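Local coordinates for protein serine acetyltransferase 1, putative (Entamoeba histolytica, PDB 7BW9) that probably catalyses the transfer of an acetyl group to serine in cysteine biosynthesis, and binds cysteine between its subunits, at residues H175-H180 with W195-Q200. Sequence-based numbering, arbitrary orientation.
Sequences HFFIDH and WCRVYQ. With CYS (cysteine), chain D.
F177 pairs with R197 and I178 with V198 in two parallel strands joined by three backbone hydrogen bonds: F177 N to C196 O (3.0 Å), V198 N to F177 O, and D179 N to V198 O. A water donating to both H175 O and C196 O spans the strands ahead of the first bond. Here H175 and W195 form an offset stack, planes 11° apart, with H175 CB over the five-membered indole ring (3.6 Å to its centroid); the W195 ring also meets that of F229, nearly parallel, and H175 NE2 bonds N305 of the third subunit. V198, on the same face as I178, puts CG2 at the edge of the F176 ring, near its plane (3.8 Å to CE1). On the other face, R197 CD packs on F177 CD2, and a bend at chi3 (76°) turns R197 NE to Y199 OH, to which it donates (3.0 Å). A second water links that hydroxyl to D179 OD2, which also accepts from the cysteine amine (2.7 Å). The cysteine sulphur sits in the plane of the H180 ring, 3.2 Å from NE2, while H180 ND1 bonds D165 of the second subunit. Short parallel strands in register on successive coils characterise the left-handed beta-helix of hexapeptide-repeat transferases, here lining an intersubunit cysteine site.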
ATOM      1  N   HIS A 175      -3.337 -11.192 -21.460  1.00 10.29           N
ATOM      2  CA  HIS A 175      -2.518 -12.099 -20.653  1.00 16.05           C
ATOM      3  C   HIS A 175      -1.462 -11.344 -19.851  1.00 18.69           C
ATOM      4  O   HIS A 175      -0.308 -11.769 -19.758  1.00 16.37           O
ATOM      5  CB  HIS A 175      -1.855 -13.181 -21.516  1.00 15.56           C
ATOM      6  CG  HIS A 175      -2.826 -14.119 -22.176  1.00 20.19           C
ATOM      7  ND1 HIS A 175      -3.326 -13.908 -23.445  1.00 20.08           N
ATOM      8  CD2 HIS A 175      -3.356 -15.294 -21.756  1.00 15.60           C
ATOM      9  CE1 HIS A 175      -4.121 -14.908 -23.778  1.00 16.97           C
ATOM     10  NE2 HIS A 175      -4.162 -15.757 -22.766  1.00 19.16           N
ATOM     11  N   PHE A 176      -1.856 -10.218 -19.264  1.00 15.68           N
ATOM     12  CA  PHE A 176      -0.933  -9.382 -18.506  1.00 16.10           C
ATOM     13  C   PHE A 176      -0.927  -9.830 -17.051  1.00 15.60           C
ATOM     14  O   PHE A 176      -1.993  -9.925 -16.428  1.00 15.19           O
ATOM     15  CB  PHE A 176      -1.336  -7.906 -18.623  1.00 12.93           C
ATOM     16  CG  PHE A 176      -0.424  -6.960 -17.883  1.00 17.91           C
ATOM     17  CD1 PHE A 176       0.940  -6.952 -18.141  1.00 17.81           C
ATOM     18  CD2 PHE A 176      -0.930  -6.081 -16.933  1.00 16.49           C
ATOM     19  CE1 PHE A 176       1.790  -6.080 -17.462  1.00 20.22           C
ATOM     20  CE2 PHE A 176      -0.094  -5.209 -16.260  1.00 18.15           C
ATOM     21  CZ  PHE A 176       1.269  -5.204 -16.528  1.00 17.41           C
ATOM     22  N   PHE A 177       0.262 -10.087 -16.499  1.00 14.15           N
ATOM     23  CA  PHE A 177       0.395 -10.558 -15.118  1.00 12.69           C
ATOM     24  C   PHE A 177       1.310  -9.636 -14.312  1.00 17.33           C
ATOM     25  O   PHE A 177       2.490  -9.454 -14.652  1.00 12.98           O
ATOM     26  CB  PHE A 177       0.921 -11.996 -15.070  1.00 14.87           C
ATOM     27  CG  PHE A 177       1.130 -12.540 -13.664  1.00 17.40           C
ATOM     28  CD1 PHE A 177       0.247 -12.221 -12.623  1.00 14.78           C
ATOM     29  CD2 PHE A 177       2.179 -13.409 -13.396  1.00 15.14           C
ATOM     30  CE1 PHE A 177       0.428 -12.742 -11.346  1.00 13.17           C
ATOM     31  CE2 PHE A 177       2.374 -13.926 -12.114  1.00 18.01           C
ATOM     32  CZ  PHE A 177       1.494 -13.592 -11.091  1.00 20.54           C
ATOM     33  N   ILE A 178       0.764  -9.059 -13.244  1.00 13.45           N
ATOM     34  CA  ILE A 178       1.542  -8.375 -12.215  1.00 12.05           C
ATOM     35  C   ILE A 178       1.599  -9.296 -11.004  1.00 15.00           C
ATOM     36  O   ILE A 178       0.553  -9.640 -10.437  1.00 17.18           O
ATOM     37  CB  ILE A 178       0.931  -7.014 -11.846  1.00 15.77           C
ATOM     38  CG1 ILE A 178       1.036  -6.043 -13.016  1.00 21.81           C
ATOM     39  CG2 ILE A 178       1.611  -6.421 -10.611  1.00 13.55           C
ATOM     40  CD1 ILE A 178       0.320  -4.744 -12.783  1.00 22.48           C
ATOM     41  N   ASP A 179       2.803  -9.725 -10.630  1.00 14.14           N
ATOM     42  CA  ASP A 179       3.014 -10.534  -9.430  1.00 19.04           C
ATOM     43  C   ASP A 179       3.429  -9.622  -8.285  1.00 19.04           C
ATOM     44  O   ASP A 179       4.324  -8.789  -8.454  1.00 15.22           O
ATOM     45  CB  ASP A 179       4.078 -11.615  -9.652  1.00 15.73           C
ATOM     46  CG  ASP A 179       3.954 -12.789  -8.656  1.00 22.49           C
ATOM     47  OD1 ASP A 179       3.039 -12.778  -7.796  1.00 18.92           O
ATOM     48  OD2 ASP A 179       4.781 -13.730  -8.735  1.00 24.54           O
ATOM     49  N   HIS A 180       2.759  -9.775  -7.133  1.00 15.45           N
ATOM     50  CA  HIS A 180       3.008  -8.994  -5.918  1.00 19.71           C
ATOM     51  C   HIS A 180       2.558  -7.549  -6.106  1.00 19.04           C
ATOM     52  O   HIS A 180       1.570  -7.132  -5.496  1.00 15.36           O
ATOM     53  CB  HIS A 180       4.483  -9.061  -5.496  1.00 15.98           C
ATOM     54  CG  HIS A 180       4.994 -10.459  -5.301  1.00 19.11           C
ATOM     55  ND1 HIS A 180       4.417 -11.349  -4.418  1.00 18.06           N
ATOM     56  CD2 HIS A 180       6.028 -11.124  -5.879  1.00 17.64           C
ATOM     57  CE1 HIS A 180       5.071 -12.499  -4.463  1.00 23.29           C
ATOM     58  NE2 HIS A 180       6.052 -12.392  -5.343  1.00 16.79           N
ATOM     59  N   TRP A 195       1.219 -11.008 -23.004  1.00 15.80           N
ATOM     60  CA  TRP A 195       1.994 -11.962 -22.210  1.00 17.26           C
ATOM     61  C   TRP A 195       3.145 -11.290 -21.466  1.00 17.44           C
ATOM     62  O   TRP A 195       4.217 -11.869 -21.314  1.00 17.85           O
ATOM     63  CB  TRP A 195       2.513 -13.120 -23.086  1.00 16.07           C
ATOM     64  CG  TRP A 195       1.464 -14.177 -23.236  1.00 20.52           C
ATOM     65  CD1 TRP A 195       0.658 -14.376 -24.307  1.00 20.47           C
ATOM     66  CD2 TRP A 195       1.071 -15.144 -22.252  1.00 19.70           C
ATOM     67  NE1 TRP A 195      -0.207 -15.414 -24.065  1.00 21.57           N
ATOM     68  CE2 TRP A 195       0.023 -15.904 -22.810  1.00 18.38           C
ATOM     69  CE3 TRP A 195       1.497 -15.436 -20.947  1.00 20.10           C
ATOM     70  CZ2 TRP A 195      -0.589 -16.948 -22.125  1.00 20.09           C
ATOM     71  CZ3 TRP A 195       0.879 -16.467 -20.262  1.00 19.88           C
ATOM     72  CH2 TRP A 195      -0.152 -17.213 -20.853  1.00 18.35           C
ATOM     73  N   CYS A 196       2.947 -10.068 -20.989  1.00 18.60           N
ATOM     74  CA  CYS A 196       3.973  -9.436 -20.172  1.00 16.87           C
ATOM     75  C   CYS A 196       3.790  -9.792 -18.705  1.00 18.78           C
ATOM     76  O   CYS A 196       2.682 -10.105 -18.247  1.00 14.51           O
ATOM     77  CB  CYS A 196       3.959  -7.925 -20.373  1.00 15.30           C
ATOM     78  SG  CYS A 196       4.521  -7.542 -22.076  1.00 19.32           S
ATOM     79  N   ARG A 197       4.908  -9.778 -17.981  1.00 18.36           N
ATOM     80  CA  ARG A 197       4.951 -10.075 -16.553  1.00 18.48           C
ATOM     81  C   ARG A 197       5.796  -9.012 -15.870  1.00 19.68           C
ATOM     82  O   ARG A 197       6.938  -8.757 -16.276  1.00 16.51           O
ATOM     83  CB  ARG A 197       5.511 -11.475 -16.285  1.00 15.08           C
ATOM     84  CG  ARG A 197       5.329 -11.977 -14.855  1.00 26.77           C
ATOM     85  CD  ARG A 197       5.541 -13.495 -14.767  1.00 31.46           C
ATOM     86  NE  ARG A 197       6.953 -13.854 -14.835  1.00 32.39           N
ATOM     87  CZ  ARG A 197       7.533 -14.456 -15.873  1.00 38.85           C
ATOM     88  NH1 ARG A 197       6.814 -14.786 -16.936  1.00 37.97           N
ATOM     89  NH2 ARG A 197       8.836 -14.729 -15.844  1.00 36.38           N
ATOM     90  N   VAL A 198       5.228  -8.391 -14.847  1.00 11.64           N
ATOM     91  CA  VAL A 198       5.841  -7.277 -14.143  1.00 11.50           C
ATOM     92  C   VAL A 198       5.769  -7.559 -12.646  1.00 16.14           C
ATOM     93  O   VAL A 198       4.734  -8.003 -12.147  1.00 18.70           O
ATOM     94  CB  VAL A 198       5.125  -5.956 -14.491  1.00 17.79           C
ATOM     95  CG1 VAL A 198       5.647  -4.843 -13.647  1.00 17.09           C
ATOM     96  CG2 VAL A 198       5.262  -5.633 -15.987  1.00 12.49           C
ATOM     97  N   TYR A 199       6.850  -7.278 -11.929  1.00 16.53           N
ATOM     98  CA  TYR A 199       7.007  -7.595 -10.517  1.00 15.92           C
ATOM     99  C   TYR A 199       6.886  -6.333  -9.664  1.00 14.77           C
ATOM    100  O   TYR A 199       6.740  -5.215 -10.169  1.00 14.79           O
ATOM    101  CB  TYR A 199       8.356  -8.304 -10.296  1.00 13.78           C
ATOM    102  CG  TYR A 199       8.273  -9.736 -10.755  1.00 18.22           C
ATOM    103  CD1 TYR A 199       7.768 -10.725  -9.910  1.00 19.38           C
ATOM    104  CD2 TYR A 199       8.600 -10.089 -12.052  1.00 20.35           C
ATOM    105  CE1 TYR A 199       7.655 -12.027 -10.321  1.00 19.36           C
ATOM    106  CE2 TYR A 199       8.481 -11.403 -12.482  1.00 23.57           C
ATOM    107  CZ  TYR A 199       8.005 -12.367 -11.608  1.00 24.51           C
ATOM    108  OH  TYR A 199       7.872 -13.678 -12.014  1.00 24.81           O
ATOM    109  N   GLN A 200       6.997  -6.523  -8.349  1.00 17.31           N
ATOM    110  CA  GLN A 200       6.897  -5.413  -7.402  1.00 17.90           C
ATOM    111  C   GLN A 200       7.924  -4.326  -7.701  1.00 18.47           C
ATOM    112  O   GLN A 200       9.008  -4.597  -8.221  1.00 13.23           O
ATOM    113  CB  GLN A 200       7.090  -5.913  -5.964  1.00 14.02           C
ATOM    114  CG  GLN A 200       8.411  -6.638  -5.673  1.00  9.79           C
ATOM    115  CD  GLN A 200       8.389  -8.098  -6.074  1.00 14.89           C
ATOM    116  OE1 GLN A 200       7.541  -8.525  -6.863  1.00 13.09           O
ATOM    117  NE2 GLN A 200       9.332  -8.877  -5.541  1.00 17.28           N
TER
HETATM  118  N   CYS D 401       5.452 -15.580  -6.846  1.00 20.00           N
HETATM  119  CA  CYS D 401       6.701 -16.145  -7.423  1.00 20.00           C
HETATM  120  C   CYS D 401       7.056 -17.487  -6.755  1.00 20.00           C
HETATM  121  O   CYS D 401       6.392 -17.906  -5.860  1.00 20.00           O
HETATM  122  CB  CYS D 401       7.837 -15.137  -7.316  1.00 20.00           C
HETATM  123  SG  CYS D 401       8.302 -14.720  -5.620  1.00 20.00           S
HETATM  124  OXT CYS D 401       8.023 -18.093  -7.191  1.00 20.00           O
HETATM  125  O   HOH W   1       2.047 -12.799 -18.522  1.00 15.56           O
HETATM  126  O   HOH W   2       5.752 -15.201 -10.942  1.00 22.85           O